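Local structure of STM4351 (Salmonella enterica, 2Y7I) at residues L8-S13 and A45-T50; T50-D55 and F63-A68; V97-G102 and A175-R180; T121-Y126 and F158-A163. The protein binds arginine with high specificity as a periplasmic solute-binding protein, probably to deliver it for uptake. All coordinates share one frame; numbering follows the deposited sequence.

Contacts 1 and 2 share Thr-50 and the parallel sheet of strands 7-12 and 46-51, whereas contacts 3 and 4 share the mixed sheet where strands 95-100 and 156-160 are neighbours. The two pairs fall in different lobes, with arginine touched by contacts 1, 2 and 4. Contact 4 is the buried one, made of rings, a histidine-carboxylate bond and ligand bonds. The other three are partly buried: contacts 1 and 3 rest on backbone ladders, parallel and antiparallel respectively, while contact 2 has a single side-chain bond across it. Zinc ions are bound in contacts 1 and 2; contact 3, centred about 34 Å from the centre of contact 1, lies away from these sites.

Contact 1: L8-S13 and A45-T50; sequences LHFGTS and AECSFT. With ZN (zinc ion), chain E; ARG (arginine), chain C.
Leu-8 starts the ladder: Leu-8 N donates to Glu-46 O at 2.9 Å, in the plane of that carbonyl, while Leu-8 O receives the N-H of Ser-48. His-9 turns to the same face of the sheet as Ser-48. With CG anti to the carbonyl carbon (chi1 -57°), the imidazole presents CD2 to Ser-48 CB at 3.7 Å, and its other flank carries ND1, which binds zinc at 2.1 Å. Asp-67 and a water also bind this ion, whose charge would polarise the ring. Phe-10 N donates to Ser-48 O at only 2.6 Å, nearly along the C=O axis and with 169° at the hydrogen, making it the shortest of the five backbone bonds. Phe-10 O accepts twice, from Thr-50 N and from a water that also bonds Thr-50 OG1. The Phe-10 side chain lies on the face of Cys-47 and Phe-49: CD1 is 3.5 Å from Cys-47 SG, an oblique sulfur-aromatic contact. Phe-49 runs alongside, pointing the same way, its CD1 3.5 Å from Phe-10 CB, with the two rings inclined at 32°. After Gly-11, Thr-12 N closes the ladder on Thr-50 O at 2.8 Å, and Thr-12 OG1 bonds Ile-70 O instead. Ser-13 leaves the strand, and its O receives NH2 of the bound arginine at 2.9 Å. Helix 31-42, part of the connection between the two strands, covers the aromatic face through Ile-33, Asn-37 and Cys-40. Adjacent parallel strands joined in this way form a beta-alpha-beta crossover, here ending at the arginine pocket of a family 3 solute-binding protein.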
# COMPACT_ATOMS: atom_id res chain seq x y z
N LEU A 8 -6.05 8.24 20.13
CA LEU A 8 -7.12 7.66 19.35
C LEU A 8 -7.46 6.28 19.92
O LEU A 8 -6.60 5.39 19.99
CB LEU A 8 -6.67 7.56 17.89
CG LEU A 8 -7.67 7.39 16.75
CD1 LEU A 8 -8.75 8.48 16.80
CD2 LEU A 8 -6.93 7.44 15.41
N HIS A 9 -8.72 6.13 20.35
CA HIS A 9 -9.17 4.91 21.01
C HIS A 9 -9.81 3.97 19.98
O HIS A 9 -10.83 4.31 19.39
CB HIS A 9 -10.15 5.24 22.14
CG HIS A 9 -9.60 6.18 23.17
ND1 HIS A 9 -9.78 7.55 23.11
CD2 HIS A 9 -8.86 5.95 24.28
CE1 HIS A 9 -9.18 8.12 24.15
NE2 HIS A 9 -8.61 7.17 24.87
N PHE A 10 -9.18 2.82 19.76
CA PHE A 10 -9.66 1.81 18.82
C PHE A 10 -10.32 0.67 19.58
O PHE A 10 -9.83 0.26 20.63
CB PHE A 10 -8.51 1.20 18.03
CG PHE A 10 -8.03 2.04 16.88
CD1 PHE A 10 -7.08 3.03 17.09
CD2 PHE A 10 -8.51 1.81 15.59
CE1 PHE A 10 -6.61 3.80 16.00
CE2 PHE A 10 -8.06 2.59 14.50
CZ PHE A 10 -7.11 3.58 14.72
N GLY A 11 -11.42 0.17 19.04
CA GLY A 11 -12.03 -1.06 19.51
C GLY A 11 -11.66 -2.15 18.53
O GLY A 11 -11.60 -1.91 17.31
N THR A 12 -11.38 -3.34 19.05
CA THR A 12 -11.08 -4.52 18.23
C THR A 12 -11.51 -5.80 18.97
O THR A 12 -11.91 -5.77 20.14
CB THR A 12 -9.57 -4.60 17.85
OG1 THR A 12 -9.41 -5.51 16.75
CG2 THR A 12 -8.72 -5.07 19.02
N SER A 13 -11.44 -6.92 18.26
CA SER A 13 -11.67 -8.24 18.83
C SER A 13 -10.47 -9.10 18.54
O SER A 13 -10.32 -9.62 17.43
CB SER A 13 -12.92 -8.88 18.23
OG SER A 13 -13.19 -10.10 18.90
N ALA A 45 -0.61 11.05 16.89
CA ALA A 45 -1.47 10.59 17.97
C ALA A 45 -0.93 9.31 18.58
O ALA A 45 -0.21 8.55 17.93
CB ALA A 45 -2.88 10.33 17.45
N GLU A 46 -1.28 9.10 19.85
CA GLU A 46 -1.04 7.83 20.52
C GLU A 46 -2.23 6.93 20.22
O GLU A 46 -3.31 7.41 19.85
CB GLU A 46 -0.90 8.04 22.03
CG GLU A 46 0.37 8.80 22.45
CD GLU A 46 1.59 7.90 22.61
OE1 GLU A 46 1.50 6.89 23.34
OE2 GLU A 46 2.63 8.19 21.99
N CYS A 47 -2.03 5.62 20.39
CA CYS A 47 -3.05 4.62 20.09
C CYS A 47 -3.47 3.86 21.35
O CYS A 47 -2.62 3.47 22.16
CB CYS A 47 -2.52 3.64 19.05
SG CYS A 47 -3.80 2.71 18.25
N SER A 48 -4.77 3.66 21.51
CA SER A 48 -5.27 2.83 22.60
C SER A 48 -6.25 1.79 22.05
O SER A 48 -7.10 2.13 21.22
CB SER A 48 -5.95 3.70 23.66
OG SER A 48 -6.24 2.92 24.80
N PHE A 49 -6.13 0.55 22.51
CA PHE A 49 -7.02 -0.53 22.06
C PHE A 49 -7.90 -1.09 23.17
O PHE A 49 -7.45 -1.28 24.30
CB PHE A 49 -6.23 -1.68 21.44
CG PHE A 49 -5.54 -1.31 20.16
CD1 PHE A 49 -6.22 -1.33 18.96
CD2 PHE A 49 -4.20 -0.93 20.17
CE1 PHE A 49 -5.58 -0.97 17.78
CE2 PHE A 49 -3.55 -0.58 18.99
CZ PHE A 49 -4.25 -0.61 17.79
N THR A 50 -9.16 -1.35 22.82
CA THR A 50 -10.09 -2.05 23.70
C THR A 50 -10.49 -3.34 22.99
O THR A 50 -10.91 -3.30 21.83
CB THR A 50 -11.32 -1.19 24.03
OG1 THR A 50 -10.88 0.04 24.62
CG2 THR A 50 -12.28 -1.90 25.00
ZN ZN E . -11.12 8.74 22.07
N ARG C . -13.77 -10.61 7.90
CA ARG C . -14.97 -11.15 8.62
C ARG C . -16.04 -10.06 8.72
O ARG C . -17.09 -10.29 9.31
CB ARG C . -14.59 -11.65 10.03
CG ARG C . -13.86 -10.61 10.90
CD ARG C . -13.64 -11.10 12.33
NE ARG C . -12.67 -10.23 13.00
CZ ARG C . -12.27 -10.36 14.27
NH1 ARG C . -12.76 -11.33 15.05
NH2 ARG C . -11.38 -9.52 14.75
OXT ARG C . -15.85 -8.93 8.24
O HOH W 1 -9.58 1.91 23.10
O HOH W 2 -12.89 7.73 22.77

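Contact 2: T50-D55 and F63-A68; sequences TNQSFD and FKKFDA. With ZN (zinc ion), chain D; ZN (zinc ion), chain E; ARG (arginine), chain C.
This contact lies within a beta-alpha-beta crossover: the segment leaving strand 46-51 leads into helix 57-62, and residues 63-68 return from that helix to strand 68-69. The helix ends in a Schellman motif at Lys-64, whose positive phi (69°) turns the chain so that Lys-65 and Phe-66 face Gln-52. Lys-65 is extended throughout and meets Gln-52 tip to tip, NZ donating to OE1 at 2.7 Å. The ammonium sits above the carbonyl plane, 30° out of it. Gln-52 starts in the crowded position between N and the carbonyl carbon, which throws its amide across, and NE2 is held by the hydroxyls of Ser-56 and Ser-60, so the amide's orientation is fixed from both ends. The same OE1 lies at the edge of the Phe-66 ring, 3.5 Å from CE2, with amide and ring planes 68° apart. Thr-50 CB comes up to Phe-66 CD2 at 4.2 Å, and Lys-65 CB lies over one face of the ring. Flanking residues carry sites seen in this structure. Asp-67 OD2 binds one zinc at 2.1 Å, and Asp-55 OD2 binds another at 2.1 Å, together with Asp-140. Ser-53 OG steadies that second carboxylate, donating to Asp-55 OD1 at 2.8 Å. Phe-54, between Ser-53 and Asp-55 in the chain, lines the arginine pocket: ligand CD lies over one ring face, and ligand NE is 3.4 Å from Phe-54 CD1.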
# COMPACT_ATOMS: atom_id res chain seq x y z
N THR A 50 -9.16 -1.35 22.82
CA THR A 50 -10.09 -2.05 23.70
C THR A 50 -10.49 -3.34 22.99
O THR A 50 -10.91 -3.30 21.83
CB THR A 50 -11.32 -1.19 24.03
OG1 THR A 50 -10.88 0.04 24.62
CG2 THR A 50 -12.28 -1.90 25.00
N ASN A 51 -10.34 -4.46 23.68
CA ASN A 51 -10.61 -5.79 23.15
C ASN A 51 -11.95 -6.32 23.69
O ASN A 51 -12.12 -6.47 24.90
CB ASN A 51 -9.44 -6.72 23.53
CG ASN A 51 -9.70 -8.19 23.19
OD1 ASN A 51 -9.19 -9.07 23.88
ND2 ASN A 51 -10.46 -8.45 22.15
N GLN A 52 -12.90 -6.55 22.79
CA GLN A 52 -14.25 -7.02 23.16
C GLN A 52 -14.81 -7.84 21.99
O GLN A 52 -14.19 -7.89 20.93
CB GLN A 52 -15.16 -5.86 23.55
CG GLN A 52 -15.44 -4.85 22.43
CD GLN A 52 -16.25 -3.64 22.91
OE1 GLN A 52 -15.80 -2.87 23.76
NE2 GLN A 52 -17.45 -3.48 22.36
N SER A 53 -15.96 -8.48 22.18
CA SER A 53 -16.50 -9.38 21.14
C SER A 53 -16.73 -8.64 19.82
O SER A 53 -17.12 -7.47 19.80
CB SER A 53 -17.78 -10.07 21.63
OG SER A 53 -18.82 -9.14 21.94
N PHE A 54 -16.48 -9.33 18.71
CA PHE A 54 -16.58 -8.71 17.37
C PHE A 54 -17.95 -8.10 17.11
O PHE A 54 -18.05 -6.99 16.57
CB PHE A 54 -16.27 -9.73 16.26
CG PHE A 54 -16.35 -9.15 14.86
CD1 PHE A 54 -15.27 -8.45 14.32
CD2 PHE A 54 -17.51 -9.29 14.09
CE1 PHE A 54 -15.34 -7.91 13.03
CE2 PHE A 54 -17.59 -8.76 12.80
CZ PHE A 54 -16.51 -8.06 12.28
N ASP A 55 -19.00 -8.82 17.52
CA ASP A 55 -20.38 -8.38 17.28
C ASP A 55 -20.80 -7.15 18.10
O ASP A 55 -21.85 -6.57 17.84
CB ASP A 55 -21.36 -9.53 17.53
CG ASP A 55 -21.37 -10.00 18.98
OD1 ASP A 55 -20.49 -9.61 19.78
OD2 ASP A 55 -22.28 -10.78 19.33
N PHE A 63 -22.25 4.03 20.16
CA PHE A 63 -22.45 4.51 21.53
C PHE A 63 -21.28 5.38 22.04
O PHE A 63 -21.26 5.77 23.20
CB PHE A 63 -22.71 3.30 22.45
CG PHE A 63 -23.24 3.65 23.81
CD1 PHE A 63 -24.50 4.22 23.96
CD2 PHE A 63 -22.48 3.38 24.96
CE1 PHE A 63 -25.00 4.55 25.24
CE2 PHE A 63 -22.96 3.70 26.24
CZ PHE A 63 -24.23 4.29 26.38
N LYS A 64 -20.32 5.66 21.16
CA LYS A 64 -19.16 6.54 21.46
C LYS A 64 -18.15 5.98 22.46
O LYS A 64 -17.41 6.75 23.08
CB LYS A 64 -19.62 7.93 21.92
CG LYS A 64 -20.30 8.74 20.86
CD LYS A 64 -20.34 10.21 21.22
CE LYS A 64 -21.09 10.99 20.15
NZ LYS A 64 -22.45 10.42 19.93
N LYS A 65 -18.11 4.66 22.62
CA LYS A 65 -17.17 4.03 23.54
C LYS A 65 -15.72 4.14 23.04
O LYS A 65 -14.78 4.13 23.84
CB LYS A 65 -17.56 2.56 23.76
CG LYS A 65 -16.71 1.84 24.78
CD LYS A 65 -17.05 0.36 24.85
CE LYS A 65 -16.33 -0.30 26.02
NZ LYS A 65 -16.64 -1.74 26.05
N PHE A 66 -15.55 4.24 21.73
CA PHE A 66 -14.25 4.52 21.14
C PHE A 66 -14.39 5.34 19.85
O PHE A 66 -15.49 5.56 19.37
CB PHE A 66 -13.39 3.25 20.93
CG PHE A 66 -14.17 1.96 20.85
CD1 PHE A 66 -14.91 1.64 19.71
CD2 PHE A 66 -14.12 1.04 21.89
CE1 PHE A 66 -15.61 0.44 19.62
CE2 PHE A 66 -14.82 -0.17 21.82
CZ PHE A 66 -15.56 -0.47 20.68
N ASP A 67 -13.26 5.80 19.33
CA ASP A 67 -13.24 6.67 18.16
C ASP A 67 -13.33 5.91 16.85
O ASP A 67 -13.88 6.40 15.88
CB ASP A 67 -11.96 7.51 18.16
CG ASP A 67 -11.82 8.32 19.41
OD1 ASP A 67 -12.73 9.13 19.69
OD2 ASP A 67 -10.82 8.12 20.13
N ALA A 68 -12.77 4.70 16.84
CA ALA A 68 -12.64 3.94 15.61
C ALA A 68 -12.59 2.45 15.90
O ALA A 68 -12.33 2.03 17.03
CB ALA A 68 -11.39 4.39 14.84
ZN ZN D . -21.99 -11.35 21.29
ZN ZN E . -11.12 8.74 22.07
N ARG C . -13.77 -10.61 7.90
CA ARG C . -14.97 -11.15 8.62
C ARG C . -16.04 -10.06 8.72
O ARG C . -17.09 -10.29 9.31
CB ARG C . -14.59 -11.65 10.03
CG ARG C . -13.86 -10.61 10.90
CD ARG C . -13.64 -11.10 12.33
NE ARG C . -12.67 -10.23 13.00
CZ ARG C . -12.27 -10.36 14.27
NH1 ARG C . -12.76 -11.33 15.05
NH2 ARG C . -11.38 -9.52 14.75
OXT ARG C . -15.85 -8.93 8.24
O HOH W 2 -12.89 7.73 22.77

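Contact 3: V97-G102 and A175-R180; sequences VVTRKG and AIMDER
Ala-175, Val-97 and Met-177 bury the most surface where strand 174-176 runs antiparallel to strand 95-100. Ala-175 forms a hydrogen-bonded pair with Thr-99: its N donates to Thr-99 O at 3.0 Å, nearly along the C=O axis, and its O accepts from Thr-99 N at 3.2 Å, in the carbonyl plane. A water linked to Thr-99 OG1 also donates to Ala-175 O. The methyl CB of Ala-175 packs 4.0 Å from Lys-101 CG, on the near part of a side chain whose far end turns away. Two residues along, Val-97 O receives Met-177 N at 2.8 Å and an almost straight 172°. Their side chains lie side by side. Met-177 leaves with CG anti to the backbone N and bends only at its last torsion (76°), which brings CE to within 3.9 Å of Val-97 CG2. A second water joins Val-97 N to the carbonyls of Met-177 and Glu-179. Between these pairs stand Val-98 and Ile-176, a non-hydrogen-bonded pair whose side chains meet helix 161-168, both at Leu-168. Strand 174-176 forms the outer edge of the mixed sheet, and strand 95-100 separates it from strand 156-160, where Phe-158 touches Val-97.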
# COMPACT_ATOMS: atom_id res chain seq x y z
N VAL A 97 -13.66 -23.26 5.12
CA VAL A 97 -13.98 -24.12 6.25
C VAL A 97 -12.73 -24.91 6.58
O VAL A 97 -12.01 -25.34 5.69
CB VAL A 97 -15.12 -25.12 5.94
CG1 VAL A 97 -15.51 -25.90 7.21
CG2 VAL A 97 -16.33 -24.39 5.37
N VAL A 98 -12.45 -25.05 7.87
CA VAL A 98 -11.45 -26.01 8.32
C VAL A 98 -12.17 -27.20 8.95
O VAL A 98 -13.10 -27.01 9.73
CB VAL A 98 -10.40 -25.37 9.25
CG1 VAL A 98 -11.05 -24.65 10.48
CG2 VAL A 98 -9.34 -26.40 9.66
N THR A 99 -11.77 -28.41 8.56
CA THR A 99 -12.35 -29.65 9.10
C THR A 99 -11.20 -30.59 9.43
O THR A 99 -10.06 -30.27 9.14
CB THR A 99 -13.31 -30.34 8.10
OG1 THR A 99 -12.56 -31.00 7.07
CG2 THR A 99 -14.31 -29.33 7.48
N ARG A 100 -11.50 -31.75 10.01
CA ARG A 100 -10.50 -32.81 10.09
C ARG A 100 -10.04 -33.11 8.65
O ARG A 100 -10.86 -33.13 7.74
CB ARG A 100 -11.09 -34.05 10.75
CG ARG A 100 -11.11 -33.99 12.28
CD ARG A 100 -11.99 -35.08 12.91
NE ARG A 100 -12.25 -36.20 12.00
CZ ARG A 100 -13.37 -36.36 11.29
NH1 ARG A 100 -14.36 -35.47 11.36
NH2 ARG A 100 -13.49 -37.42 10.49
N LYS A 101 -8.74 -33.33 8.46
CA LYS A 101 -8.15 -33.45 7.13
C LYS A 101 -8.78 -34.60 6.34
O LYS A 101 -8.84 -35.71 6.82
CB LYS A 101 -6.63 -33.63 7.25
CG LYS A 101 -5.87 -33.81 5.96
CD LYS A 101 -4.37 -33.94 6.22
CE LYS A 101 -4.05 -35.20 7.03
NZ LYS A 101 -2.66 -35.19 7.60
N GLY A 102 -9.28 -34.31 5.15
CA GLY A 102 -9.89 -35.36 4.32
C GLY A 102 -11.33 -35.71 4.63
O GLY A 102 -11.94 -36.50 3.91
N ALA A 175 -7.47 -29.44 7.96
CA ALA A 175 -7.12 -28.87 6.65
C ALA A 175 -8.21 -27.95 6.16
O ALA A 175 -9.38 -28.11 6.51
CB ALA A 175 -6.87 -29.97 5.61
N ILE A 176 -7.82 -26.99 5.33
CA ILE A 176 -8.76 -26.14 4.63
C ILE A 176 -9.54 -27.03 3.65
O ILE A 176 -8.94 -27.78 2.86
CB ILE A 176 -8.06 -24.97 3.88
CG1 ILE A 176 -7.53 -23.92 4.87
CG2 ILE A 176 -9.03 -24.31 2.87
CD1 ILE A 176 -6.59 -22.86 4.22
N MET A 177 -10.86 -26.92 3.70
CA MET A 177 -11.75 -27.69 2.85
C MET A 177 -11.64 -27.21 1.41
O MET A 177 -11.41 -26.02 1.15
CB MET A 177 -13.18 -27.58 3.38
CG MET A 177 -14.14 -28.62 2.83
SD MET A 177 -15.82 -28.46 3.49
CE MET A 177 -16.37 -27.03 2.55
N ASP A 178 -11.80 -28.14 0.46
CA ASP A 178 -11.61 -27.80 -0.95
C ASP A 178 -12.53 -26.68 -1.44
O ASP A 178 -12.06 -25.73 -2.09
CB ASP A 178 -11.69 -29.04 -1.84
CG ASP A 178 -10.41 -29.88 -1.79
OD1 ASP A 178 -9.37 -29.35 -1.36
OD2 ASP A 178 -10.45 -31.08 -2.18
N GLU A 179 -13.83 -26.77 -1.15
CA GLU A 179 -14.75 -25.75 -1.64
C GLU A 179 -14.66 -24.51 -0.76
O GLU A 179 -14.86 -24.59 0.45
CB GLU A 179 -16.20 -26.25 -1.69
CG GLU A 179 -17.15 -25.20 -2.31
CD GLU A 179 -18.61 -25.62 -2.38
OE1 GLU A 179 -18.97 -26.73 -1.92
OE2 GLU A 179 -19.40 -24.82 -2.91
N ARG A 180 -14.38 -23.37 -1.39
CA ARG A 180 -14.34 -22.09 -0.71
C ARG A 180 -15.61 -21.29 -1.02
O ARG A 180 -16.36 -21.62 -1.94
CB ARG A 180 -13.10 -21.31 -1.14
CG ARG A 180 -11.83 -22.10 -0.90
CD ARG A 180 -10.59 -21.27 -1.09
NE ARG A 180 -9.41 -22.07 -0.77
CZ ARG A 180 -8.22 -21.56 -0.45
NH1 ARG A 180 -8.03 -20.24 -0.41
NH2 ARG A 180 -7.21 -22.38 -0.18
O HOH W 3 -13.21 -24.02 2.41
O HOH W 4 -11.12 -29.83 5.12

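Contact 4: T121-Y126 and F158-A163; sequences TTHQRY and FGDVAA. With ARG (arginine), chain C; ACT (acetate ion), chain G.
His-123 is the tightly held residue here, covered on both faces of its imidazole. Gly-159 CA sits over one face, 3.7 Å from the ring centroid, a CH-pi contact, and Thr-122 OG1 lies over the centre of the opposite face. NE2 donates in the ring plane to Asp-160 OD2 at 3.1 Å, but arrives from above the carboxylate, 74° out of its plane. That oxygen also accepts the alpha-amino group of bound arginine, ligand N to Asp-160 OD2 measuring 2.8 Å, and bonds Tyr-16 OH. Three partners would tend to keep the carboxylate charged. ND1 is engaged by Tyr-187 OH, so both imidazole nitrogens are fixed. Phe-158, with CG anti to the backbone N, turns its ring face to the edge of His-123 (planes at 72°) while its CD2 packs 3.6 Å from His-123 CB. His-123 O lies in the ring plane at the edge of Phe-158, 3.4 Å from CE2, and Tyr-126 CD2 completes the aromatic cluster at 3.5 Å from Phe-158 CZ. The helix start doubles as a ligand site: Thr-121 is the N-cap, its OG1 accepting Gln-124 N, and Thr-122 N donates to the arginine carboxylate O at 3.0 Å, where the helix dipole would help to stabilise the charge. The other flank of the helix is looser. The side chain of Gln-124 sets off away from strand 156-160, and the partly exposed Arg-125, bent at its third torsion, gives NE to an acetate ion, probably from the crystallisation liquor, reaching its OXT at 2.8 Å.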
# COMPACT_ATOMS: atom_id res chain seq x y z
N THR A 121 -20.52 -11.66 11.78
CA THR A 121 -19.59 -11.71 10.63
C THR A 121 -20.27 -11.93 9.28
O THR A 121 -21.42 -12.37 9.19
CB THR A 121 -18.49 -12.80 10.82
OG1 THR A 121 -19.08 -14.11 10.85
CG2 THR A 121 -17.72 -12.56 12.09
N THR A 122 -19.51 -11.63 8.22
CA THR A 122 -19.86 -12.01 6.85
C THR A 122 -20.11 -13.51 6.77
O THR A 122 -21.04 -13.96 6.09
CB THR A 122 -18.69 -11.68 5.90
OG1 THR A 122 -17.49 -12.19 6.47
CG2 THR A 122 -18.54 -10.17 5.74
N HIS A 123 -19.27 -14.28 7.46
CA HIS A 123 -19.35 -15.73 7.42
C HIS A 123 -20.67 -16.23 7.97
O HIS A 123 -21.25 -17.17 7.41
CB HIS A 123 -18.17 -16.33 8.19
CG HIS A 123 -16.87 -15.70 7.84
ND1 HIS A 123 -16.37 -15.68 6.55
CD2 HIS A 123 -15.97 -15.02 8.60
CE1 HIS A 123 -15.22 -15.04 6.54
NE2 HIS A 123 -14.95 -14.63 7.76
N GLN A 124 -21.14 -15.62 9.05
CA GLN A 124 -22.41 -16.00 9.64
C GLN A 124 -23.54 -15.74 8.65
O GLN A 124 -24.39 -16.60 8.44
CB GLN A 124 -22.65 -15.22 10.94
CG GLN A 124 -24.03 -15.44 11.55
CD GLN A 124 -24.17 -14.74 12.90
OE1 GLN A 124 -24.05 -13.52 13.00
NE2 GLN A 124 -24.44 -15.53 13.94
N ARG A 125 -23.53 -14.56 8.02
CA ARG A 125 -24.58 -14.19 7.08
C ARG A 125 -24.57 -15.11 5.86
O ARG A 125 -25.62 -15.61 5.44
CB ARG A 125 -24.48 -12.72 6.68
CG ARG A 125 -25.73 -12.20 5.97
CD ARG A 125 -25.71 -10.67 5.80
NE ARG A 125 -24.82 -10.22 4.72
CZ ARG A 125 -25.18 -10.08 3.45
NH1 ARG A 125 -26.42 -10.37 3.06
NH2 ARG A 125 -24.30 -9.64 2.56
N TYR A 126 -23.38 -15.34 5.30
CA TYR A 126 -23.23 -16.26 4.17
C TYR A 126 -23.81 -17.64 4.46
O TYR A 126 -24.61 -18.14 3.67
CB TYR A 126 -21.78 -16.38 3.66
CG TYR A 126 -21.67 -17.45 2.60
CD1 TYR A 126 -22.10 -17.22 1.29
CD2 TYR A 126 -21.21 -18.72 2.92
CE1 TYR A 126 -22.04 -18.22 0.32
CE2 TYR A 126 -21.15 -19.73 1.97
CZ TYR A 126 -21.57 -19.47 0.68
OH TYR A 126 -21.51 -20.48 -0.25
N PHE A 158 -15.68 -21.95 10.11
CA PHE A 158 -15.77 -21.20 8.85
C PHE A 158 -15.32 -19.76 9.12
O PHE A 158 -15.87 -19.10 10.00
CB PHE A 158 -17.23 -21.26 8.37
CG PHE A 158 -17.52 -20.56 7.07
CD1 PHE A 158 -16.79 -20.84 5.92
CD2 PHE A 158 -18.60 -19.68 7.00
CE1 PHE A 158 -17.10 -20.20 4.70
CE2 PHE A 158 -18.93 -19.04 5.79
CZ PHE A 158 -18.17 -19.30 4.64
N GLY A 159 -14.29 -19.31 8.39
CA GLY A 159 -13.71 -17.98 8.58
C GLY A 159 -12.79 -17.52 7.46
O GLY A 159 -12.74 -18.16 6.40
N ASP A 160 -12.05 -16.43 7.70
CA ASP A 160 -11.13 -15.90 6.68
C ASP A 160 -9.95 -16.84 6.48
O ASP A 160 -9.44 -17.42 7.43
CB ASP A 160 -10.65 -14.47 7.01
CG ASP A 160 -11.73 -13.42 6.77
OD1 ASP A 160 -11.95 -13.02 5.61
OD2 ASP A 160 -12.38 -12.98 7.73
N VAL A 161 -9.53 -16.99 5.22
CA VAL A 161 -8.45 -17.91 4.89
C VAL A 161 -7.16 -17.66 5.68
O VAL A 161 -6.53 -18.62 6.12
CB VAL A 161 -8.20 -18.06 3.34
CG1 VAL A 161 -7.77 -16.74 2.69
CG2 VAL A 161 -7.22 -19.19 3.05
N ALA A 162 -6.81 -16.39 5.88
CA ALA A 162 -5.60 -16.04 6.64
C ALA A 162 -5.68 -16.53 8.09
O ALA A 162 -4.70 -17.07 8.63
CB ALA A 162 -5.33 -14.51 6.59
N ALA A 163 -6.84 -16.34 8.70
CA ALA A 163 -7.04 -16.71 10.10
C ALA A 163 -7.03 -18.22 10.27
O ALA A 163 -6.35 -18.75 11.15
CB ALA A 163 -8.34 -16.12 10.63
N ARG C . -13.77 -10.61 7.90
CA ARG C . -14.97 -11.15 8.62
C ARG C . -16.04 -10.06 8.72
O ARG C . -17.09 -10.29 9.31
CB ARG C . -14.59 -11.65 10.03
CG ARG C . -13.86 -10.61 10.90
CD ARG C . -13.64 -11.10 12.33
NE ARG C . -12.67 -10.23 13.00
CZ ARG C . -12.27 -10.36 14.27
NH1 ARG C . -12.76 -11.33 15.05
NH2 ARG C . -11.38 -9.52 14.75
OXT ARG C . -15.85 -8.93 8.24
C ACT G . -22.66 -8.24 6.90
O ACT G . -22.62 -7.04 7.25
OXT ACT G . -22.85 -8.45 5.68
CH3 ACT G . -22.49 -9.35 7.89